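Local atomic coordinates of accelerated-cell-death 11 (Arabidopsis thaliana, PDB entry 4NT1), a protein that transfers ceramide-1-phosphate and phytoceramide-1-phosphate selectively between membranes, using the all-helical glycolipid transfer protein fold. Residues N101-R104 against V105-L109; P189-T192 against Y193-L197. All coordinates share one frame; numbering follows the deposited sequence.

Contact 1 (N101-R104 against V105-L109)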
loop_
_atom_site.group_PDB
_atom_site.type_symbol
_atom_site.label_atom_id
_atom_site.label_comp_id
_atom_site.label_asym_id
_atom_site.label_seq_id
_atom_site.Cartn_x
_atom_site.Cartn_y
_atom_site.Cartn_z
ATOM N N ASN A 101 11.198 3.389 -5.973
ATOM C CA ASN A 101 10.359 3.733 -4.834
ATOM C C ASN A 101 8.891 3.458 -5.124
ATOM O O ASN A 101 8.164 2.985 -4.255
ATOM C CB ASN A 101 10.621 5.161 -4.375
ATOM C CG ASN A 101 11.995 5.302 -3.747
ATOM O OD1 ASN A 101 12.575 4.316 -3.298
ATOM N ND2 ASN A 101 12.517 6.509 -3.712
ATOM N N LEU A 102 8.476 3.693 -6.370
ATOM C CA LEU A 102 7.119 3.345 -6.787
ATOM C C LEU A 102 6.812 1.864 -6.584
ATOM O O LEU A 102 5.729 1.514 -6.105
ATOM C CB LEU A 102 6.868 3.742 -8.247
ATOM C CG LEU A 102 5.467 3.410 -8.778
ATOM C CD1 LEU A 102 4.364 4.135 -7.978
ATOM C CD2 LEU A 102 5.356 3.749 -10.257
ATOM N N LEU A 103 7.744 0.993 -6.977
ATOM C CA LEU A 103 7.543 -0.436 -6.812
ATOM C C LEU A 103 7.359 -0.777 -5.332
ATOM O O LEU A 103 6.500 -1.585 -4.973
ATOM C CB LEU A 103 8.708 -1.217 -7.427
ATOM C CG LEU A 103 8.628 -2.739 -7.402
ATOM C CD1 LEU A 103 7.343 -3.208 -8.067
ATOM C CD2 LEU A 103 9.848 -3.322 -8.102
ATOM N N ARG A 104 8.163 -0.166 -4.468
ATOM C CA ARG A 104 8.030 -0.409 -3.033
ATOM C C ARG A 104 6.678 0.075 -2.488
ATOM O O ARG A 104 6.024 -0.623 -1.688
ATOM C CB ARG A 104 9.185 0.220 -2.244
ATOM C CG ARG A 104 10.398 -0.702 -2.112
ATOM C CD ARG A 104 11.390 -0.499 -3.232
ATOM N NE ARG A 104 12.461 -1.490 -3.181
ATOM C CZ ARG A 104 12.659 -2.424 -4.108
ATOM N NH1 ARG A 104 13.658 -3.286 -3.984
ATOM N NH2 ARG A 104 11.868 -2.489 -5.171
ATOM N N VAL A 105 6.246 1.248 -2.937
ATOM C CA VAL A 105 4.959 1.789 -2.515
ATOM C C VAL A 105 3.823 0.878 -2.983
ATOM O O VAL A 105 2.919 0.552 -2.216
ATOM C CB VAL A 105 4.760 3.228 -3.007
ATOM C CG1 VAL A 105 3.318 3.660 -2.793
ATOM C CG2 VAL A 105 5.714 4.159 -2.262
ATOM N N LYS A 106 3.892 0.428 -4.228
ATOM C CA LYS A 106 2.878 -0.499 -4.739
ATOM C C LYS A 106 2.710 -1.710 -3.808
ATOM O O LYS A 106 1.582 -2.140 -3.517
ATOM C CB LYS A 106 3.243 -0.965 -6.151
ATOM C CG LYS A 106 2.154 -1.792 -6.856
ATOM C CD LYS A 106 2.262 -3.275 -6.552
ATOM C CE LYS A 106 3.620 -3.830 -7.008
ATOM N NZ LYS A 106 3.586 -5.322 -7.080
ATOM N N ARG A 107 3.822 -2.267 -3.338
ATOM C CA ARG A 107 3.738 -3.439 -2.469
ATOM C C ARG A 107 2.982 -3.137 -1.175
ATOM O O ARG A 107 2.191 -3.960 -0.696
ATOM C CB ARG A 107 5.134 -4.008 -2.181
ATOM C CG ARG A 107 5.777 -4.640 -3.402
ATOM C CD ARG A 107 7.242 -4.949 -3.164
ATOM N NE ARG A 107 7.858 -5.522 -4.357
ATOM C CZ ARG A 107 9.169 -5.586 -4.564
ATOM N NH1 ARG A 107 10.016 -5.111 -3.655
ATOM N NH2 ARG A 107 9.630 -6.139 -5.679
ATOM N N GLY A 108 3.219 -1.961 -0.600
ATOM C CA GLY A 108 2.491 -1.559 0.588
ATOM C C GLY A 108 0.985 -1.463 0.358
ATOM O O GLY A 108 0.187 -1.920 1.180
ATOM N N LEU A 109 0.593 -0.856 -0.762
ATOM C CA LEU A 109 -0.827 -0.742 -1.098
ATOM C C LEU A 109 -1.444 -2.120 -1.232
ATOM O O LEU A 109 -2.583 -2.344 -0.815
ATOM C CB LEU A 109 -1.023 0.010 -2.409
ATOM C CG LEU A 109 -0.554 1.457 -2.433
ATOM C CD1 LEU A 109 -0.716 2.038 -3.837
ATOM C CD2 LEU A 109 -1.292 2.316 -1.386
#
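Arg107 lays its guanidinium against the isobutyl group of Leu103, one turn earlier on helix 98-121. NH2 of Arg107 lies 3.7 Å from CD2 of Leu103, and Leu103 CG stands above one face of the guanidinium, offset toward its rim. CG of Arg107 lies beside its own backbone N (chi1 -69°), and the chain, extended from there to NE, runs back past the leucine. There it also meets Arg104: Arg107 NH1 sits over one face of the Arg104 guanidinium, 3.6 Å from Arg104 NH2, with the two planes 40° apart. The Arg104 chain runs alongside Arg107 in the same direction and has Leu103 CD2 at its guanidinium edge. For Lys106, bends in the chain leave CE 3.9 Å from Leu103 CD1, while NZ forms a salt bridge with Asp195. Beneath the side chains runs regular alpha-helical bonding, from Val105 N to Asn101 O at 2.9 Å through Gly108 N to Arg104 O at 3.3 Å. The paired arginines share an anion, since NH2 of each forms a salt bridge with the terminal carboxylate of Trp207. Arg104 binds the phosphate-bearing lipid, as does neighbouring Arg100, so the chemistry is that of a cationic headgroup site, its charge probably offset in this lipid-free state partly by the chain's own C-terminus.

Contact 2 (P189-T192 against Y193-L197); sequences PLIT and YLDNL
Leu194 packs closely over the turn before it, with CG only 3.1 Å from the carbonyl O of Leu190 and CD1 4.3 Å from Leu190 CG. Its CG lies beside its own backbone N (chi1 -64°), which directs the branch back across that carbonyl. The same oxygen accepts a hydrogen bond from Leu194 N at 2.8 Å and lies at the edge of the Tyr193 ring, near its plane. Leu190 continues the apolar side onto Phe18, Leu21 and Val25 of helix 10-25, and Leu194 reaches Leu79 of helix 79-88. Thr192 and Asn196 make the exposed side, where packing is sparser: their side chains run alongside each other, and the methyl CG2 of Thr192 comes 3.7 Å from Asn196 ND2. Between the two sides, Asp195 N meets Ile191 O at 2.9 Å in a nearly straight bond (177° at the hydrogen), and its carboxylate faces helix 98-121, where Lys106 is its partner. Such a division of apolar and polar residues makes this an amphipathic helix: Leu190, Ile191 and Leu194, with the Tyr193 ring, seat it against its neighbours, while on the exposed side the Thr192 hydroxyl bonds to the helix's own backbone, at the carbonyl O of Ala188.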
loop_
_atom_site.group_PDB
_atom_site.type_symbol
_atom_site.label_atom_id
_atom_site.label_comp_id
_atom_site.label_asym_id
_atom_site.label_seq_id
_atom_site.Cartn_x
_atom_site.Cartn_y
_atom_site.Cartn_z
ATOM N N PRO A 189 -7.733 -2.235 -9.063
ATOM C CA PRO A 189 -7.390 -1.768 -10.414
ATOM C C PRO A 189 -6.163 -0.852 -10.437
ATOM O O PRO A 189 -5.431 -0.853 -11.423
ATOM C CB PRO A 189 -8.638 -0.981 -10.858
ATOM C CG PRO A 189 -9.401 -0.708 -9.606
ATOM C CD PRO A 189 -9.082 -1.809 -8.647
ATOM N N LEU A 190 -5.963 -0.068 -9.380
ATOM C CA LEU A 190 -4.784 0.794 -9.278
ATOM C C LEU A 190 -3.490 -0.021 -9.235
ATOM O O LEU A 190 -2.506 0.285 -9.933
ATOM C CB LEU A 190 -4.897 1.680 -8.025
ATOM C CG LEU A 190 -3.661 2.525 -7.713
ATOM C CD1 LEU A 190 -3.410 3.478 -8.859
ATOM C CD2 LEU A 190 -3.846 3.264 -6.375
ATOM N N ILE A 191 -3.496 -1.059 -8.408
ATOM C CA ILE A 191 -2.341 -1.933 -8.266
ATOM C C ILE A 191 -2.044 -2.648 -9.584
ATOM O O ILE A 191 -0.891 -2.789 -9.975
ATOM C CB ILE A 191 -2.558 -2.933 -7.123
ATOM C CG1 ILE A 191 -2.433 -2.208 -5.781
ATOM C CG2 ILE A 191 -1.569 -4.110 -7.218
ATOM C CD1 ILE A 191 -3.136 -2.905 -4.640
ATOM N N THR A 192 -3.088 -3.094 -10.272
ATOM C CA THR A 192 -2.925 -3.732 -11.583
ATOM C C THR A 192 -2.376 -2.723 -12.592
ATOM O O THR A 192 -1.502 -3.038 -13.397
ATOM C CB THR A 192 -4.283 -4.258 -12.105
ATOM O OG1 THR A 192 -4.760 -5.298 -11.239
ATOM C CG2 THR A 192 -4.143 -4.816 -13.504
ATOM N N TYR A 193 -2.916 -1.508 -12.555
ATOM C CA TYR A 193 -2.419 -0.425 -13.397
ATOM C C TYR A 193 -0.926 -0.210 -13.135
ATOM O O TYR A 193 -0.142 -0.056 -14.068
ATOM C CB TYR A 193 -3.205 0.872 -13.143
ATOM C CG TYR A 193 -2.620 2.079 -13.847
ATOM C CD1 TYR A 193 -2.981 2.392 -15.151
ATOM C CD2 TYR A 193 -1.692 2.892 -13.212
ATOM C CE1 TYR A 193 -2.435 3.487 -15.803
ATOM C CE2 TYR A 193 -1.139 3.994 -13.856
ATOM C CZ TYR A 193 -1.515 4.281 -15.148
ATOM O OH TYR A 193 -0.969 5.366 -15.789
ATOM N N LEU A 194 -0.529 -0.223 -11.867
ATOM C CA LEU A 194 0.880 -0.008 -11.526
ATOM C C LEU A 194 1.755 -1.157 -12.037
ATOM O O LEU A 194 2.738 -0.923 -12.743
ATOM C CB LEU A 194 1.060 0.184 -10.014
ATOM C CG LEU A 194 0.381 1.421 -9.421
ATOM C CD1 LEU A 194 0.459 1.426 -7.891
ATOM C CD2 LEU A 194 1.010 2.686 -10.009
ATOM N N ASP A 195 1.393 -2.393 -11.693
ATOM C CA ASP A 195 2.103 -3.568 -12.199
ATOM C C ASP A 195 2.297 -3.473 -13.707
ATOM O O ASP A 195 3.372 -3.760 -14.222
ATOM C CB ASP A 195 1.332 -4.861 -11.891
ATOM C CG ASP A 195 1.593 -5.398 -10.489
ATOM O OD1 ASP A 195 2.519 -4.922 -9.803
ATOM O OD2 ASP A 195 0.866 -6.327 -10.076
ATOM N N ASN A 196 1.239 -3.097 -14.415
ATOM C CA ASN A 196 1.297 -3.016 -15.872
ATOM C C ASN A 196 2.266 -1.959 -16.413
ATOM O O ASN A 196 2.872 -2.163 -17.461
ATOM C CB ASN A 196 -0.103 -2.840 -16.482
ATOM C CG ASN A 196 -0.919 -4.119 -16.437
ATOM O OD1 ASN A 196 -0.369 -5.215 -16.329
ATOM N ND2 ASN A 196 -2.233 -3.988 -16.534
ATOM N N LEU A 197 2.412 -0.835 -15.713
ATOM C CA LEU A 197 3.436 0.137 -16.104
ATOM C C LEU A 197 4.811 -0.534 -16.161
ATOM O O LEU A 197 5.616 -0.242 -17.054
ATOM C CB LEU A 197 3.490 1.326 -15.146
ATOM C CG LEU A 197 2.251 2.216 -15.111
ATOM C CD1 LEU A 197 2.497 3.389 -14.193
ATOM C CD2 LEU A 197 1.893 2.689 -16.516
#

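Both contacts are short runs, about two and a half turns each, of long helices that touch within the GLTP fold, with centres about 11 Å apart. Contact 1 is buried near the middle of the chain and contact 2 is only partly buried, farther out. Their seam combines charge and packing: Lys106 NZ reaches Asp195 OD1 at 3.0 Å, while Lys106 CG rests 3.8 Å from Leu194 CD1 and Ile191 CD1 meets the backbone at Leu109. Contact 1 gathers charged side chains in a largely buried setting, with Arg104 itself part of the lipid site; contact 2 turns Leu190, Ile191 and Leu194 inward and leaves small polar groups outside.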